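PDB 4Q0Q: L-Ribose isomerase, which probably catalyses the metal-dependent interconversion of the aldose L-ribose and the ketose L-ribulose. Local coordinates for residues F77-E82 / L101-M106; K122-E127 / V213-T218; S173-L178 / L198-C203. One frame throughout, in Å; residues are numbered along the deposited sequence.

Interaction 1 (F77-E82 / L101-M106); sequences FESLNE and LCDKLM. With QDK (L-ribulose), chain E; RUU (alpha-L-ribulofuranose), chain D; RUU (alpha-L-ribulofuranose), chain C.
S79 and L80 both face D103 across two antiparallel strands, a classic beta bulge in which the carbonyl D103 O receives two amides, S79 N at 2.9 Å and L80 N at 3.1 Å. The second lies in the carbonyl plane on a lone pair, whereas the first is tilted from that plane. Beyond the bulge the pairing is regular, as in the bonds exchanged by F77 with L105 and by E82 with L101. E78 illustrates how one side chain leaves this framework. Its CB packs 3.5 Å from C1 of an alpha-L-ribulofuranose (chain D), and with CG anti to the backbone N (chi1 -180°) the chain runs out extended, CG passing O3 of the open-chain L-ribulose. At the tip, of the carboxylate oxygens, OE2 accepts a hydrogen bond of 2.8 Å from the sugar's O3. On the face shared by L80 and D103, L80 CD2 lies 4.0 Å from L101 CB, the two leucines side by side. S79 OG and D103 OD1 both find Y38 OH. The paired strands thus carry a buried face of L80, D103 and F77, and another from which E78 offers a polar grip to a sugar.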
loop_
_atom_site.group_PDB
_atom_site.type_symbol
_atom_site.label_atom_id
_atom_site.label_comp_id
_atom_site.label_asym_id
_atom_site.label_seq_id
_atom_site.Cartn_x
_atom_site.Cartn_y
_atom_site.Cartn_z
ATOM N N PHE A 77 10.861 14.742 3.778
ATOM C CA PHE A 77 11.585 14.175 2.653
ATOM C C PHE A 77 11.064 14.899 1.423
ATOM O O PHE A 77 9.923 14.696 1.016
ATOM C CB PHE A 77 11.310 12.677 2.534
ATOM C CG PHE A 77 11.895 11.860 3.655
ATOM C CD1 PHE A 77 13.271 11.849 3.878
ATOM C CD2 PHE A 77 11.079 11.079 4.465
ATOM C CE1 PHE A 77 13.826 11.063 4.894
ATOM C CE2 PHE A 77 11.620 10.292 5.481
ATOM C CZ PHE A 77 12.999 10.285 5.694
ATOM N N GLU A 78 11.904 15.755 0.851
ATOM C CA GLU A 78 11.538 16.537 -0.321
ATOM C C GLU A 78 11.879 15.813 -1.623
ATOM O O GLU A 78 13.055 15.622 -1.945
ATOM C CB GLU A 78 12.254 17.887 -0.249
ATOM C CG GLU A 78 11.987 18.843 -1.383
ATOM C CD GLU A 78 12.687 20.175 -1.177
ATOM O OE1 GLU A 78 12.102 21.073 -0.532
ATOM O OE2 GLU A 78 13.834 20.319 -1.652
ATOM N N SER A 79 10.854 15.403 -2.368
ATOM C CA SER A 79 11.083 14.706 -3.633
ATOM C C SER A 79 11.096 15.672 -4.811
ATOM O O SER A 79 11.606 15.355 -5.892
ATOM C CB SER A 79 9.998 13.648 -3.870
ATOM O OG SER A 79 8.731 14.252 -4.075
ATOM N N LEU A 80 10.528 16.854 -4.603
ATOM C CA LEU A 80 10.459 17.837 -5.664
ATOM C C LEU A 80 10.384 19.275 -5.154
ATOM O O LEU A 80 9.616 19.587 -4.240
ATOM C CB LEU A 80 9.233 17.550 -6.539
ATOM C CG LEU A 80 9.016 18.473 -7.741
ATOM C CD1 LEU A 80 9.996 18.117 -8.854
ATOM C CD2 LEU A 80 7.582 18.337 -8.231
ATOM N N ASN A 81 11.204 20.134 -5.749
ATOM C CA ASN A 81 11.239 21.559 -5.446
ATOM C C ASN A 81 11.728 22.191 -6.743
ATOM O O ASN A 81 12.896 22.555 -6.901
ATOM C CB ASN A 81 12.187 21.871 -4.282
ATOM C CG ASN A 81 11.926 23.243 -3.680
ATOM O OD1 ASN A 81 10.789 23.714 -3.663
ATOM N ND2 ASN A 81 12.972 23.880 -3.167
ATOM N N GLU A 82 10.790 22.286 -7.678
ATOM C CA GLU A 82 11.011 22.807 -9.013
ATOM C C GLU A 82 10.573 24.265 -9.165
ATOM O O GLU A 82 9.418 24.607 -8.914
ATOM C CB GLU A 82 10.251 21.918 -10.006
ATOM C CG GLU A 82 10.090 22.497 -11.405
ATOM C CD GLU A 82 11.414 22.764 -12.084
ATOM O OE1 GLU A 82 12.301 21.892 -12.020
ATOM O OE2 GLU A 82 11.565 23.842 -12.692
ATOM N N LEU A 101 6.906 24.212 -8.076
ATOM C CA LEU A 101 6.269 22.997 -7.579
ATOM C C LEU A 101 7.115 22.291 -6.527
ATOM O O LEU A 101 8.283 21.974 -6.772
ATOM C CB LEU A 101 6.019 22.035 -8.748
ATOM C CG LEU A 101 5.068 22.527 -9.852
ATOM C CD1 LEU A 101 5.118 21.584 -11.055
ATOM C CD2 LEU A 101 3.654 22.629 -9.296
ATOM N N CYS A 102 6.519 22.030 -5.365
ATOM C CA CYS A 102 7.224 21.352 -4.283
ATOM C C CYS A 102 6.394 20.182 -3.749
ATOM O O CYS A 102 5.229 20.352 -3.381
ATOM C CB CYS A 102 7.531 22.341 -3.148
ATOM S SG CYS A 102 8.584 21.683 -1.811
ATOM N N ASP A 103 7.004 18.997 -3.716
ATOM C CA ASP A 103 6.344 17.783 -3.229
ATOM C C ASP A 103 7.224 17.201 -2.127
ATOM O O ASP A 103 8.427 17.042 -2.312
ATOM C CB ASP A 103 6.218 16.761 -4.369
ATOM C CG ASP A 103 5.195 15.674 -4.082
ATOM O OD1 ASP A 103 5.181 15.143 -2.955
ATOM O OD2 ASP A 103 4.403 15.341 -4.997
ATOM N N LYS A 104 6.641 16.900 -0.977
ATOM C CA LYS A 104 7.421 16.332 0.105
ATOM C C LYS A 104 6.554 15.506 1.036
ATOM O O LYS A 104 5.344 15.705 1.121
ATOM C CB LYS A 104 8.130 17.436 0.897
ATOM C CG LYS A 104 7.222 18.257 1.801
ATOM C CD LYS A 104 7.210 19.732 1.397
ATOM C CE LYS A 104 6.592 19.922 0.017
ATOM N NZ LYS A 104 6.505 21.358 -0.394
ATOM N N LEU A 105 7.188 14.558 1.718
ATOM C CA LEU A 105 6.497 13.709 2.666
ATOM C C LEU A 105 6.892 14.217 4.048
ATOM O O LEU A 105 8.078 14.396 4.331
ATOM C CB LEU A 105 6.941 12.258 2.504
ATOM C CG LEU A 105 6.075 11.267 3.276
ATOM C CD1 LEU A 105 4.674 11.258 2.665
ATOM C CD2 LEU A 105 6.702 9.875 3.236
ATOM N N MET A 106 5.903 14.466 4.898
ATOM C CA MET A 106 6.180 14.958 6.235
ATOM C C MET A 106 5.759 13.921 7.263
ATOM O O MET A 106 4.669 13.359 7.187
ATOM C CB MET A 106 5.450 16.290 6.463
ATOM C CG MET A 106 5.821 17.355 5.423
ATOM S SD MET A 106 5.147 19.013 5.754
ATOM C CE MET A 106 3.410 18.716 5.529
HETATM C C1 QDK E . 14.477 15.527 -4.568
HETATM O O1 QDK E . 15.314 14.788 -3.702
HETATM C C2 QDK E . 15.141 16.834 -4.917
HETATM O O2 QDK E . 16.277 16.844 -5.399
HETATM C C3 QDK E . 14.481 18.140 -4.506
HETATM O O3 QDK E . 15.211 18.729 -3.440
HETATM C C4 QDK E . 14.433 19.097 -5.697
HETATM O O4 QDK E . 15.752 19.474 -6.066
HETATM C C5 QDK E . 13.735 18.421 -6.870
HETATM O O5 QDK E . 13.594 19.338 -7.938
HETATM C C1 RUU D . 14.231 16.740 2.384
HETATM O O1 RUU D . 14.972 15.588 1.996
HETATM C C2 RUU D . 15.122 17.794 3.023
HETATM O O2 RUU D . 15.204 17.581 4.423
HETATM C C3 RUU D . 14.667 19.227 2.751
HETATM O O3 RUU D . 14.076 19.770 3.922
HETATM C C4 RUU D . 15.953 19.986 2.420
HETATM O O4 RUU D . 16.437 20.639 3.585
HETATM C C5 RUU D . 16.949 18.908 1.997
HETATM O O5 RUU D . 16.441 17.650 2.473
HETATM C C1 RUU C . 4.578 22.820 6.179
HETATM O O1 RUU C . 3.654 23.784 6.671
HETATM C C2 RUU C . 5.956 23.424 6.031
HETATM O O2 RUU C . 5.901 24.562 5.181
HETATM C C3 RUU C . 7.031 22.471 5.532
HETATM O O3 RUU C . 7.153 22.565 4.123
HETATM C C4 RUU C . 8.291 23.031 6.203
HETATM O O4 RUU C . 8.785 24.117 5.429
HETATM C C5 RUU C . 7.773 23.573 7.531
HETATM O O5 RUU C . 6.379 23.863 7.330
#

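Interaction 2 (K122-E127 / V213-T218); sequences KTESYE and VREVST. With CO (cobalt (II) ion), chain B; RUU (alpha-L-ribulofuranose), chain C.
K122 starts with CG anti to the backbone N (chi1 -176°) and bends at chi3, while E215, also anti at chi1 (175°), stays extended, and the two chains arrive from opposite directions at one alpha-L-ribulofuranose. K122 NZ donates to the sugar's O2 at 2.9 Å and to its O3, and makes a long salt bridge with E215 OE2. E215 OE2 in turn accepts a weak bond from O3 and is paired with K104. E124, likewise extended beyond CG, binds the cobalt ion through OE2 at 2.1 Å; the sugar's O1 and O2 and the imidazoles of H117, H119 and H199 complete a six-coordinate site, with a His3Glu set as in many cupins. The other oxygen, E124 OE1, takes the Y126 hydroxyl at 2.6 Å on its anti side, which should fix the rotation of the carboxylate. It also sits 3.2 Å from E215 OE1, two acceptors with no hydrogen bond between them. On the other face S125 OG turns back to donate to V216 O at 2.6 Å, in the carbonyl plane on a lone pair, and a water links S125 OG to R214 O. Where the strands give way to loop, T218 OG1 accepts the amide T123 N at 3.0 Å. E127 and R214 lie side by side, but R214 NH2 pairs with E127 of the second subunit, while E127 OE1 also meets K190. The two antiparallel strands lie inside a six-stranded sheet, 124-130 flanked by 191-193 and 211-217 by 101-108.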
loop_
_atom_site.group_PDB
_atom_site.type_symbol
_atom_site.label_atom_id
_atom_site.label_comp_id
_atom_site.label_asym_id
_atom_site.label_seq_id
_atom_site.Cartn_x
_atom_site.Cartn_y
_atom_site.Cartn_z
ATOM N N LYS A 122 4.741 31.066 -0.591
ATOM C CA LYS A 122 4.302 29.677 -0.711
ATOM C C LYS A 122 2.904 29.277 -0.240
ATOM O O LYS A 122 2.540 29.474 0.920
ATOM C CB LYS A 122 5.319 28.766 -0.011
ATOM C CG LYS A 122 5.031 27.274 -0.149
ATOM C CD LYS A 122 6.139 26.412 0.457
ATOM C CE LYS A 122 5.799 25.960 1.873
ATOM N NZ LYS A 122 6.936 25.215 2.503
ATOM N N THR A 123 2.134 28.696 -1.155
ATOM C CA THR A 123 0.809 28.176 -0.843
ATOM C C THR A 123 0.983 26.644 -0.824
ATOM O O THR A 123 1.652 26.078 -1.696
ATOM C CB THR A 123 -0.226 28.579 -1.919
ATOM O OG1 THR A 123 -0.606 29.948 -1.726
ATOM C CG2 THR A 123 -1.475 27.698 -1.830
ATOM N N GLU A 124 0.414 25.983 0.178
ATOM C CA GLU A 124 0.534 24.535 0.300
ATOM C C GLU A 124 -0.809 23.815 0.381
ATOM O O GLU A 124 -1.854 24.442 0.554
ATOM C CB GLU A 124 1.397 24.164 1.527
ATOM C CG GLU A 124 1.404 25.196 2.651
ATOM C CD GLU A 124 2.302 24.829 3.840
ATOM O OE1 GLU A 124 1.897 24.002 4.684
ATOM O OE2 GLU A 124 3.417 25.373 3.931
ATOM N N SER A 125 -0.768 22.495 0.222
ATOM C CA SER A 125 -1.962 21.658 0.309
ATOM C C SER A 125 -1.550 20.386 1.041
ATOM O O SER A 125 -0.394 19.978 0.962
ATOM C CB SER A 125 -2.493 21.307 -1.083
ATOM O OG SER A 125 -1.613 20.441 -1.770
ATOM N N TYR A 126 -2.493 19.755 1.737
ATOM C CA TYR A 126 -2.202 18.543 2.495
ATOM C C TYR A 126 -3.025 17.331 2.099
ATOM O O TYR A 126 -4.217 17.431 1.797
ATOM C CB TYR A 126 -2.415 18.777 3.997
ATOM C CG TYR A 126 -1.854 20.075 4.517
ATOM C CD1 TYR A 126 -0.537 20.441 4.256
ATOM C CD2 TYR A 126 -2.648 20.943 5.267
ATOM C CE1 TYR A 126 -0.020 21.648 4.729
ATOM C CE2 TYR A 126 -2.147 22.146 5.745
ATOM C CZ TYR A 126 -0.832 22.495 5.474
ATOM O OH TYR A 126 -0.334 23.684 5.951
ATOM N N GLU A 127 -2.362 16.182 2.129
ATOM C CA GLU A 127 -2.964 14.897 1.832
ATOM C C GLU A 127 -2.428 13.951 2.900
ATOM O O GLU A 127 -1.243 13.613 2.890
ATOM C CB GLU A 127 -2.532 14.410 0.449
ATOM C CG GLU A 127 -3.056 13.033 0.066
ATOM C CD GLU A 127 -2.459 12.525 -1.243
ATOM O OE1 GLU A 127 -2.306 13.329 -2.181
ATOM O OE2 GLU A 127 -2.158 11.320 -1.339
ATOM N N VAL A 213 2.066 12.802 6.050
ATOM C CA VAL A 213 1.300 13.620 5.132
ATOM C C VAL A 213 2.109 14.121 3.949
ATOM O O VAL A 213 3.278 14.495 4.076
ATOM C CB VAL A 213 0.645 14.819 5.893
ATOM C CG1 VAL A 213 1.639 15.421 6.861
ATOM C CG2 VAL A 213 0.153 15.883 4.913
ATOM N N ARG A 214 1.478 14.095 2.784
ATOM C CA ARG A 214 2.113 14.574 1.579
ATOM C C ARG A 214 1.720 16.030 1.339
ATOM O O ARG A 214 0.535 16.369 1.259
ATOM C CB ARG A 214 1.690 13.745 0.357
ATOM C CG ARG A 214 2.270 14.305 -0.955
ATOM C CD ARG A 214 1.660 13.655 -2.192
ATOM N NE ARG A 214 1.910 12.217 -2.242
ATOM C CZ ARG A 214 2.733 11.627 -3.104
ATOM N NH1 ARG A 214 2.892 10.312 -3.066
ATOM N NH2 ARG A 214 3.388 12.346 -4.009
ATOM N N GLU A 215 2.715 16.896 1.233
ATOM C CA GLU A 215 2.434 18.287 0.950
ATOM C C GLU A 215 2.749 18.564 -0.514
ATOM O O GLU A 215 3.804 18.175 -1.021
ATOM C CB GLU A 215 3.285 19.210 1.817
ATOM C CG GLU A 215 3.108 20.673 1.463
ATOM C CD GLU A 215 3.999 21.579 2.274
ATOM O OE1 GLU A 215 3.761 21.696 3.494
ATOM O OE2 GLU A 215 4.939 22.170 1.696
ATOM N N VAL A 216 1.814 19.208 -1.195
ATOM C CA VAL A 216 2.004 19.596 -2.586
ATOM C C VAL A 216 1.817 21.106 -2.533
ATOM O O VAL A 216 0.737 21.590 -2.187
ATOM C CB VAL A 216 0.955 18.960 -3.524
ATOM C CG1 VAL A 216 1.018 19.627 -4.888
ATOM C CG2 VAL A 216 1.232 17.463 -3.681
ATOM N N SER A 217 2.867 21.848 -2.865
ATOM C CA SER A 217 2.795 23.296 -2.776
ATOM C C SER A 217 3.642 24.000 -3.815
ATOM O O SER A 217 4.270 23.357 -4.655
ATOM C CB SER A 217 3.279 23.724 -1.400
ATOM O OG SER A 217 4.681 23.560 -1.311
ATOM N N THR A 218 3.653 25.333 -3.752
ATOM C CA THR A 218 4.471 26.108 -4.668
ATOM C C THR A 218 5.904 26.010 -4.133
ATOM O O THR A 218 6.135 25.405 -3.085
ATOM C CB THR A 218 4.004 27.599 -4.770
ATOM O OG1 THR A 218 4.009 28.217 -3.477
ATOM C CG2 THR A 218 2.608 27.680 -5.366
HETATM CO CO CO B . 4.147 25.890 5.870
HETATM C C1 RUU C . 4.578 22.820 6.179
HETATM O O1 RUU C . 3.654 23.784 6.671
HETATM C C2 RUU C . 5.956 23.424 6.031
HETATM O O2 RUU C . 5.901 24.562 5.181
HETATM C C3 RUU C . 7.031 22.471 5.532
HETATM O O3 RUU C . 7.153 22.565 4.123
HETATM C C4 RUU C . 8.291 23.031 6.203
HETATM O O4 RUU C . 8.785 24.117 5.429
HETATM C C5 RUU C . 7.773 23.573 7.531
HETATM O O5 RUU C . 6.379 23.863 7.330
HETATM O O HOH W 1 -1.413 17.413 -0.920
#

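Interaction 3 (S173-L178 / L198-C203); sequences SSYEKL and LHAFRC. With CO (cobalt (II) ion), chain B; RUU (alpha-L-ribulofuranose), chain H; RUU (alpha-L-ribulofuranose), chain I; RUU (alpha-L-ribulofuranose), chain C.
A type I beta turn from Y175 to L178, closed by the bond from L178 N to Y175 O at 3.1 Å, continues from a short 3-10 segment that ends at Y175 and brings the loop over the extended strand 199-202, with no hydrogen bond passing between the two. The contact is carried by L178. Its CG stands beside the backbone N, anti to the carbonyl carbon (chi1 -63°), and the two methyls divide the work: CD2 presses on A200 CB at 3.6 Å and also reaches the backbone of H199, while CD1 and CG lie against L198 CB at 4.0 Å. The two leucine side chains cross at about a right angle. Y175 adds one ring carbon, CE2, 4.0 Å from the same A200 methyl, which is thus met by both side chains; the phenol itself reaches E72, and F113 meets the ring edge-to-face. Strand 199-202 belongs to the five-stranded sheet of a beta-barrel fold consistent with the cupins, and the loop covers the outward face of that strand at A200, whereas H199 and F201 point away from the loop into the barrel. There H199 NE2 binds the cobalt ion at 2.2 Å, and its ND1 is hydrogen-bonded to H197 O, which probably helps orient the imidazole. F201 turns the edge of its ring to C1 of the bound alpha-L-ribulofuranose, CE2 lying 3.9 Å from it. At the solvent-facing end K177 CB packs on L198 CD1 at 3.8 Å, and a further ribulofuranose (chain I) settles against both residues.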
loop_
_atom_site.group_PDB
_atom_site.type_symbol
_atom_site.label_atom_id
_atom_site.label_comp_id
_atom_site.label_asym_id
_atom_site.label_seq_id
_atom_site.Cartn_x
_atom_site.Cartn_y
_atom_site.Cartn_z
ATOM N N SER A 173 2.284 30.634 23.648
ATOM C CA SER A 173 1.784 31.894 23.107
ATOM C C SER A 173 1.949 32.011 21.597
ATOM O O SER A 173 1.274 32.816 20.969
ATOM C CB SER A 173 2.473 33.085 23.776
ATOM O OG SER A 173 3.807 33.201 23.323
ATOM N N SER A 174 2.836 31.212 21.011
ATOM C CA SER A 174 3.055 31.281 19.569
ATOM C C SER A 174 1.863 30.753 18.769
ATOM O O SER A 174 1.723 31.063 17.581
ATOM C CB SER A 174 4.330 30.517 19.174
ATOM O OG SER A 174 4.183 29.118 19.345
ATOM N N TYR A 175 1.001 29.973 19.425
ATOM C CA TYR A 175 -0.179 29.398 18.779
ATOM C C TYR A 175 -1.437 30.253 18.942
ATOM O O TYR A 175 -2.497 29.915 18.416
ATOM C CB TYR A 175 -0.465 28.001 19.340
ATOM C CG TYR A 175 0.603 26.970 19.048
ATOM C CD1 TYR A 175 1.843 27.021 19.689
ATOM C CD2 TYR A 175 0.379 25.951 18.117
ATOM C CE1 TYR A 175 2.834 26.087 19.409
ATOM C CE2 TYR A 175 1.366 25.010 17.827
ATOM C CZ TYR A 175 2.592 25.084 18.473
ATOM O OH TYR A 175 3.592 24.188 18.165
ATOM N N GLU A 176 -1.310 31.359 19.666
ATOM C CA GLU A 176 -2.423 32.267 19.933
ATOM C C GLU A 176 -3.326 32.641 18.761
ATOM O O GLU A 176 -4.539 32.451 18.825
ATOM C CB GLU A 176 -1.896 33.555 20.567
ATOM C CG GLU A 176 -1.704 33.488 22.065
ATOM C CD GLU A 176 -3.003 33.210 22.786
ATOM O OE1 GLU A 176 -3.268 32.030 23.095
ATOM O OE2 GLU A 176 -3.766 34.170 23.027
ATOM N N LYS A 177 -2.738 33.181 17.702
ATOM C CA LYS A 177 -3.508 33.620 16.541
ATOM C C LYS A 177 -4.058 32.520 15.637
ATOM O O LYS A 177 -4.908 32.785 14.787
ATOM C CB LYS A 177 -2.667 34.593 15.704
ATOM C CG LYS A 177 -2.397 35.935 16.378
ATOM C CD LYS A 177 -1.406 36.771 15.574
ATOM C CE LYS A 177 -1.573 38.259 15.832
ATOM N NZ LYS A 177 -1.553 38.603 17.278
ATOM N N LEU A 178 -3.572 31.295 15.805
ATOM C CA LEU A 178 -4.032 30.169 14.990
ATOM C C LEU A 178 -5.277 29.587 15.650
ATOM O O LEU A 178 -5.252 28.486 16.210
ATOM C CB LEU A 178 -2.927 29.110 14.883
ATOM C CG LEU A 178 -1.627 29.548 14.192
ATOM C CD1 LEU A 178 -0.909 30.623 15.014
ATOM C CD2 LEU A 178 -0.721 28.339 14.015
ATOM N N LEU A 198 -1.095 32.046 8.874
ATOM C CA LEU A 198 -0.341 31.370 9.914
ATOM C C LEU A 198 -0.878 29.951 10.025
ATOM O O LEU A 198 -2.088 29.737 9.986
ATOM C CB LEU A 198 -0.523 32.077 11.258
ATOM C CG LEU A 198 0.227 33.390 11.482
ATOM C CD1 LEU A 198 -0.296 34.062 12.741
ATOM C CD2 LEU A 198 1.722 33.120 11.584
ATOM N N HIS A 199 0.015 28.978 10.142
ATOM C CA HIS A 199 -0.409 27.598 10.291
ATOM C C HIS A 199 0.590 26.749 11.064
ATOM O O HIS A 199 1.775 27.067 11.147
ATOM C CB HIS A 199 -0.698 26.944 8.928
ATOM C CG HIS A 199 0.480 26.888 8.005
ATOM N ND1 HIS A 199 0.969 27.998 7.351
ATOM C CD2 HIS A 199 1.266 25.852 7.627
ATOM C CE1 HIS A 199 2.006 27.651 6.612
ATOM N NE2 HIS A 199 2.209 26.354 6.761
ATOM N N ALA A 200 0.071 25.675 11.643
ATOM C CA ALA A 200 0.847 24.719 12.413
ATOM C C ALA A 200 0.034 23.436 12.435
ATOM O O ALA A 200 -1.153 23.440 12.106
ATOM C CB ALA A 200 1.059 25.228 13.837
ATOM N N PHE A 201 0.676 22.334 12.807
ATOM C CA PHE A 201 -0.022 21.065 12.893
ATOM C C PHE A 201 0.732 20.052 13.737
ATOM O O PHE A 201 1.935 20.174 13.951
ATOM C CB PHE A 201 -0.320 20.507 11.488
ATOM C CG PHE A 201 0.898 20.244 10.641
ATOM C CD1 PHE A 201 1.559 19.020 10.708
ATOM C CD2 PHE A 201 1.344 21.196 9.723
ATOM C CE1 PHE A 201 2.639 18.743 9.871
ATOM C CE2 PHE A 201 2.428 20.930 8.880
ATOM C CZ PHE A 201 3.076 19.700 8.954
ATOM N N ARG A 202 0.003 19.067 14.238
ATOM C CA ARG A 202 0.590 18.022 15.057
ATOM C C ARG A 202 -0.103 16.701 14.781
ATOM O O ARG A 202 -1.152 16.650 14.140
ATOM C CB ARG A 202 0.396 18.328 16.544
ATOM C CG ARG A 202 -1.028 18.035 17.020
ATOM C CD ARG A 202 -1.167 18.032 18.526
ATOM N NE ARG A 202 -2.484 17.554 18.939
ATOM C CZ ARG A 202 -2.848 17.354 20.202
ATOM N NH1 ARG A 202 -1.990 17.592 21.189
ATOM N NH2 ARG A 202 -4.066 16.904 20.478
ATOM N N CYS A 203 0.501 15.639 15.300
ATOM C CA CYS A 203 -0.041 14.305 15.219
ATOM C C CYS A 203 -0.644 14.111 16.611
ATOM O O CYS A 203 0.009 14.413 17.618
ATOM C CB CYS A 203 1.084 13.291 14.987
ATOM S SG CYS A 203 0.612 11.547 15.200
HETATM CO CO CO B . 4.147 25.890 5.870
HETATM C C1 RUU H . -7.370 26.858 22.335
HETATM O O1 RUU H . -8.108 26.665 23.534
HETATM C C2 RUU H . -6.544 28.129 22.398
HETATM O O2 RUU H . -7.375 29.231 22.730
HETATM C C3 RUU H . -5.787 28.417 21.103
HETATM O O3 RUU H . -6.284 29.605 20.503
HETATM C C4 RUU H . -4.327 28.613 21.508
HETATM O O4 RUU H . -3.963 29.975 21.345
HETATM C C5 RUU H . -4.239 28.230 22.984
HETATM O O5 RUU H . -5.574 27.965 23.446
HETATM C C1 RUU I . -3.659 40.621 11.228
HETATM O O1 RUU I . -5.070 40.790 11.223
HETATM C C2 RUU I . -3.254 39.304 11.871
HETATM O O2 RUU I . -3.009 39.492 13.256
HETATM C C3 RUU I . -2.036 38.663 11.210
HETATM O O3 RUU I . -1.048 38.388 12.193
HETATM C C4 RUU I . -2.531 37.347 10.609
HETATM O O4 RUU I . -1.922 36.262 11.289
HETATM C C5 RUU I . -4.037 37.313 10.844
HETATM O O5 RUU I . -4.356 38.394 11.731
HETATM C C1 RUU C . 4.578 22.820 6.179
HETATM O O1 RUU C . 3.654 23.784 6.671
HETATM C C2 RUU C . 5.956 23.424 6.031
HETATM O O2 RUU C . 5.901 24.562 5.181
HETATM C C3 RUU C . 7.031 22.471 5.532
HETATM O O3 RUU C . 7.153 22.565 4.123
HETATM C C4 RUU C . 8.291 23.031 6.203
HETATM O O4 RUU C . 8.785 24.117 5.429
HETATM C C5 RUU C . 7.773 23.573 7.531
HETATM O O5 RUU C . 6.379 23.863 7.330
#

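In the fold
Interactions 1 and 2 share the six-stranded sheet, their centres 9 Å apart, because strands 101-108 and 211-217 are neighbours in it; the salt bridge of K104 with E215 ties them, and both also meet the second subunit. Interaction 3 lies on the five-stranded sheet, its centre about 17 Å from that of interaction 2 and about 22 Å from interaction 1, across the chain's centre. In sequence interaction 1 closes first, and both segments of interaction 3 fall between 122-127 and 213-218. The sheets converge on one sugar: the metal takes E124 from one and H199 from the other, and M106 packs on F201. The active-site pocket probably depends on both sheets.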